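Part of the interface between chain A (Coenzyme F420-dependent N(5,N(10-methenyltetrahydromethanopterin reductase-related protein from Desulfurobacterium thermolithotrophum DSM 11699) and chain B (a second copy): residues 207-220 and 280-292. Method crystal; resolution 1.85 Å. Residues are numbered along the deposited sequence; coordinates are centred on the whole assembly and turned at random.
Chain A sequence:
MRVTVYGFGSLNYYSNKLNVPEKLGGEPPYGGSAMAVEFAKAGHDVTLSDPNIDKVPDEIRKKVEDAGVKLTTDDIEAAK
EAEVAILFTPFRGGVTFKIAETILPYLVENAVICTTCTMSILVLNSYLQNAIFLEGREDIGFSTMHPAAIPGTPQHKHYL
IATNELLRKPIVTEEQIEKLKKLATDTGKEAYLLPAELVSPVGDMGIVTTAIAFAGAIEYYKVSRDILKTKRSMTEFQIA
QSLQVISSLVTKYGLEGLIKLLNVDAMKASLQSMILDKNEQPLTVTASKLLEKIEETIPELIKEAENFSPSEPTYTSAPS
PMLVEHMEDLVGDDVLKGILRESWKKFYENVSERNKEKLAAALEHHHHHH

Chain A (207-220) IVTTAIAFAGAIEY
Chain B (280-292) EQPLTVTASKLLE

Two helices, one from each copy of the protein, pack against each other through small and aliphatic side chains, burying 443 Å² with no hydrogen bond between them. The chain A stretch is helical throughout, from A:Ile207 to A:Tyr220, with phi near -65° and psi between about -28° and -53°. The chain B stretch enters its helix at B:Pro282, with phi between -56° and -67° and psi between -28° and -50°. The axes approach to 9.1 Å and cross at +59°, measured between their N-to-C directions. The register is set by two CA pairs, A:Val208 CA to B:Thr284 CA at 6.3 Å and A:Ile212 CA to B:Ala287 CA at 5.6 Å.

The chain B stretch begins with B:Glu280, exposed and clear of the partner. B:Gln281, at phi/psi -127/61°, occupies the N-cap position. Its side chain (chi1 m, chi2 t) reaches B:Thr284 in the first turn, and its NE2 donates a hydrogen bond to B:Thr284 OG1 (3.0 Å), while its closest approach to the partner is a loose one, NE2 to A:Val208 CG2 at 4.5 Å. B:Pro282 opens the helix, where its lack of an amide hydrogen costs no backbone hydrogen bond; its carbonyl O accepts from both the backbone N and the OG1 of B:Thr286, each at 2.9 Å.

B:Leu283 (m, t) points toward chain A and offers its CB to A:Ile212 CD1 at 3.7 Å. That isoleucine leaves its helix sideways, but with chi1 m and chi2 t its end reaches the partner, and it has the largest covered area of either stretch, 71 Å². The same CD1 lies 3.8 Å from B:Thr284 N. B:Thr284 (chi1 m) also meets A:Val208 (chi1 t), whose CG1 is 3.6 Å from B:Thr284 OG1. The hydroxyl facing this methyl group is not left unpaired: it accepts from B:Gln281 NE2 and is also hydrogen-bonded elsewhere in the structure.

B:Val285 and B:Thr286 make no contact with the chain A stretch. B:Ala287 points toward it at the tightest part of the register. Its CB lies 4.1 Å from A:Ile212 CG1 and 4.1 Å from A:Ala215 CB, and 4.3 Å from A:Ala211 O. Methyl side chains on both helices suit this spot, since they fill the narrow gap while letting the backbones come close.

The next residue, B:Ser288, points away and B:Lys289 is exposed. One turn on from B:Ala287, B:Leu290 (m, t) points toward chain A, and its CD1 comes to 4.0 Å from A:Glu219 OE2. The glutamate, with chi1 and chi2 both t, is buried, but its carboxylate oxygens are hydrogen-bonded elsewhere in the structure. B:Leu291 (m, t) starts sideways and turns its end inward, losing 60 Å² to the partner. Its CD1 sits 4.2 Å from A:Ala211 CB, and its CD2 meets the edge of the A:Phe214 ring, near the ring plane, at 4.0 Å from CE2. The phenylalanine has chi1 t and chi2 87°. At B:Glu292 the side chain is exposed and poorly ordered, beyond reach of chain A.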

# COMPACT_ATOMS: atom_id res chain seq x y z
N ILE A 207 -10.03 6.12 -3.96
CA ILE A 207 -9.24 7.31 -3.70
C ILE A 207 -9.15 7.49 -2.17
O ILE A 207 -8.21 8.08 -1.69
CB ILE A 207 -9.83 8.57 -4.38
CG1 ILE A 207 -9.00 9.85 -4.09
CG2 ILE A 207 -11.34 8.82 -4.02
CD1 ILE A 207 -7.50 9.83 -4.49
N VAL A 208 -10.14 7.00 -1.40
CA VAL A 208 -10.09 7.13 0.05
C VAL A 208 -8.81 6.42 0.55
O VAL A 208 -8.08 7.00 1.32
CB VAL A 208 -11.33 6.54 0.73
CG1 VAL A 208 -11.12 6.44 2.24
CG2 VAL A 208 -12.55 7.38 0.42
N THR A 209 -8.58 5.17 0.15
CA THR A 209 -7.39 4.44 0.57
C THR A 209 -6.14 5.04 -0.08
O THR A 209 -5.08 5.14 0.55
CB THR A 209 -7.55 2.95 0.22
OG1 THR A 209 -7.94 2.80 -1.13
CG2 THR A 209 -8.62 2.31 1.04
N THR A 210 -6.26 5.43 -1.34
CA THR A 210 -5.12 6.00 -2.07
C THR A 210 -4.61 7.28 -1.35
O THR A 210 -3.44 7.39 -1.00
CB THR A 210 -5.49 6.33 -3.54
OG1 THR A 210 -5.82 5.13 -4.22
CG2 THR A 210 -4.33 7.01 -4.30
N ALA A 211 -5.53 8.22 -1.11
CA ALA A 211 -5.16 9.48 -0.46
C ALA A 211 -4.75 9.31 1.01
O ALA A 211 -3.83 9.96 1.41
CB ALA A 211 -6.32 10.48 -0.59
N ILE A 212 -5.42 8.47 1.80
CA ILE A 212 -5.03 8.30 3.20
C ILE A 212 -3.61 7.69 3.25
O ILE A 212 -2.76 8.19 3.97
CB ILE A 212 -6.06 7.43 3.97
CG1 ILE A 212 -7.36 8.24 4.16
CG2 ILE A 212 -5.47 7.02 5.33
CD1 ILE A 212 -8.59 7.40 4.62
N ALA A 213 -3.35 6.63 2.48
CA ALA A 213 -2.02 5.99 2.45
C ALA A 213 -0.92 6.94 1.96
O ALA A 213 0.20 6.97 2.49
CB ALA A 213 -2.08 4.74 1.57
N PHE A 214 -1.22 7.71 0.95
CA PHE A 214 -0.27 8.66 0.38
C PHE A 214 0.01 9.72 1.41
O PHE A 214 1.18 10.02 1.66
CB PHE A 214 -0.87 9.31 -0.88
CG PHE A 214 -0.06 10.48 -1.35
CD1 PHE A 214 1.01 10.30 -2.21
CD2 PHE A 214 -0.34 11.76 -0.90
CE1 PHE A 214 1.78 11.39 -2.62
CE2 PHE A 214 0.40 12.84 -1.33
CZ PHE A 214 1.46 12.65 -2.18
N ALA A 215 -1.05 10.31 2.02
CA ALA A 215 -0.88 11.35 3.05
C ALA A 215 -0.10 10.76 4.25
O ALA A 215 0.71 11.45 4.82
CB ALA A 215 -2.22 11.87 3.52
N GLY A 216 -0.40 9.51 4.62
CA GLY A 216 0.27 8.82 5.71
C GLY A 216 1.75 8.62 5.43
O GLY A 216 2.58 8.73 6.33
N ALA A 217 2.11 8.34 4.16
CA ALA A 217 3.52 8.15 3.77
C ALA A 217 4.25 9.47 3.85
O ALA A 217 5.43 9.49 4.22
CB ALA A 217 3.62 7.61 2.35
N ILE A 218 3.58 10.57 3.50
CA ILE A 218 4.25 11.87 3.57
C ILE A 218 4.40 12.23 5.05
O ILE A 218 5.43 12.77 5.45
CB ILE A 218 3.48 12.94 2.79
CG1 ILE A 218 3.37 12.54 1.30
CG2 ILE A 218 4.16 14.31 2.95
CD1 ILE A 218 4.71 12.22 0.62
N GLU A 219 3.40 11.91 5.87
CA GLU A 219 3.52 12.21 7.29
C GLU A 219 4.72 11.44 7.87
O GLU A 219 5.52 12.02 8.60
CB GLU A 219 2.22 11.85 8.03
CG GLU A 219 2.29 12.23 9.50
CD GLU A 219 0.94 12.32 10.19
OE1 GLU A 219 0.77 11.63 11.23
OE2 GLU A 219 0.06 13.07 9.71
N TYR A 220 4.87 10.16 7.52
CA TYR A 220 5.98 9.34 8.01
C TYR A 220 7.31 9.88 7.46
O TYR A 220 8.32 9.86 8.15
CB TYR A 220 5.75 7.86 7.64
CG TYR A 220 7.01 7.05 7.70
CD1 TYR A 220 7.65 6.82 8.91
CD2 TYR A 220 7.60 6.56 6.54
CE1 TYR A 220 8.84 6.11 8.98
CE2 TYR A 220 8.81 5.86 6.59
CZ TYR A 220 9.42 5.64 7.81
OH TYR A 220 10.62 4.96 7.86
N GLU B 280 -18.25 9.86 10.37
CA GLU B 280 -17.70 8.50 10.29
C GLU B 280 -16.45 8.37 9.44
O GLU B 280 -15.97 7.24 9.23
CB GLU B 280 -18.80 7.54 9.80
CG GLU B 280 -19.78 7.18 10.90
CD GLU B 280 -19.13 6.39 12.02
OE1 GLU B 280 -18.96 6.95 13.12
OE2 GLU B 280 -18.76 5.21 11.78
N GLN B 281 -15.88 9.49 8.98
CA GLN B 281 -14.67 9.43 8.16
C GLN B 281 -13.54 10.32 8.70
O GLN B 281 -13.09 11.21 7.97
CB GLN B 281 -14.98 9.81 6.71
CG GLN B 281 -15.88 8.83 6.01
CD GLN B 281 -16.08 9.20 4.57
OE1 GLN B 281 -17.18 9.59 4.17
NE2 GLN B 281 -15.04 9.09 3.75
N PRO B 282 -13.05 10.09 9.94
CA PRO B 282 -11.95 10.93 10.48
C PRO B 282 -10.69 10.99 9.63
O PRO B 282 -10.15 12.07 9.43
CB PRO B 282 -11.62 10.26 11.82
CG PRO B 282 -12.32 8.94 11.79
CD PRO B 282 -13.48 9.07 10.91
N LEU B 283 -10.19 9.85 9.16
CA LEU B 283 -8.98 9.87 8.34
C LEU B 283 -9.19 10.54 6.99
O LEU B 283 -8.31 11.29 6.57
CB LEU B 283 -8.45 8.45 8.13
CG LEU B 283 -7.82 7.79 9.36
CD1 LEU B 283 -7.46 6.34 9.06
CD2 LEU B 283 -6.60 8.55 9.85
N THR B 284 -10.33 10.32 6.31
CA THR B 284 -10.53 10.95 4.99
C THR B 284 -10.47 12.47 5.16
O THR B 284 -9.72 13.19 4.47
CB THR B 284 -11.91 10.59 4.40
OG1 THR B 284 -12.10 9.17 4.40
CG2 THR B 284 -12.08 11.11 2.98
N VAL B 285 -11.24 12.94 6.13
CA VAL B 285 -11.27 14.37 6.41
C VAL B 285 -9.89 14.92 6.81
O VAL B 285 -9.48 15.98 6.33
CB VAL B 285 -12.35 14.63 7.48
CG1 VAL B 285 -12.07 15.91 8.22
CG2 VAL B 285 -13.74 14.65 6.85
N THR B 286 -9.18 14.19 7.67
CA THR B 286 -7.86 14.63 8.10
C THR B 286 -6.91 14.62 6.91
O THR B 286 -6.11 15.54 6.76
CB THR B 286 -7.35 13.74 9.25
OG1 THR B 286 -8.21 13.94 10.37
CG2 THR B 286 -5.94 14.10 9.70
N ALA B 287 -6.95 13.57 6.07
CA ALA B 287 -6.07 13.49 4.91
C ALA B 287 -6.38 14.59 3.92
O ALA B 287 -5.46 15.22 3.38
CB ALA B 287 -6.20 12.12 4.25
N SER B 288 -7.66 14.86 3.68
CA SER B 288 -8.05 15.91 2.76
C SER B 288 -7.45 17.22 3.22
O SER B 288 -6.89 17.95 2.41
CB SER B 288 -9.56 16.04 2.71
OG SER B 288 -9.96 16.94 1.68
N LYS B 289 -7.55 17.52 4.53
CA LYS B 289 -7.00 18.77 5.07
C LYS B 289 -5.49 18.84 4.81
O LYS B 289 -4.98 19.88 4.38
CB LYS B 289 -7.34 18.90 6.58
CG LYS B 289 -6.80 20.16 7.25
CD LYS B 289 -7.47 21.43 6.76
CE LYS B 289 -6.78 22.64 7.33
NZ LYS B 289 -7.67 23.83 7.37
N LEU B 290 -4.78 17.74 5.02
CA LEU B 290 -3.33 17.71 4.79
C LEU B 290 -2.96 17.95 3.33
O LEU B 290 -1.98 18.65 3.07
CB LEU B 290 -2.75 16.38 5.25
CG LEU B 290 -2.73 16.17 6.74
CD1 LEU B 290 -2.37 14.74 7.07
CD2 LEU B 290 -1.78 17.17 7.43
N LEU B 291 -3.74 17.39 2.38
CA LEU B 291 -3.42 17.56 0.96
C LEU B 291 -3.50 19.02 0.56
O LEU B 291 -2.80 19.41 -0.37
CB LEU B 291 -4.37 16.75 0.07
CG LEU B 291 -4.24 15.23 0.20
CD1 LEU B 291 -5.27 14.53 -0.68
CD2 LEU B 291 -2.85 14.75 -0.14
N GLU B 292 -4.33 19.82 1.25
CA GLU B 292 -4.49 21.24 0.93
C GLU B 292 -3.21 22.06 1.08
O GLU B 292 -3.00 23.00 0.31
CB GLU B 292 -5.59 21.87 1.81
CG GLU B 292 -6.98 21.31 1.55
CD GLU B 292 -8.09 21.92 2.39
OE1 GLU B 292 -9.27 21.57 2.15
OE2 GLU B 292 -7.79 22.75 3.28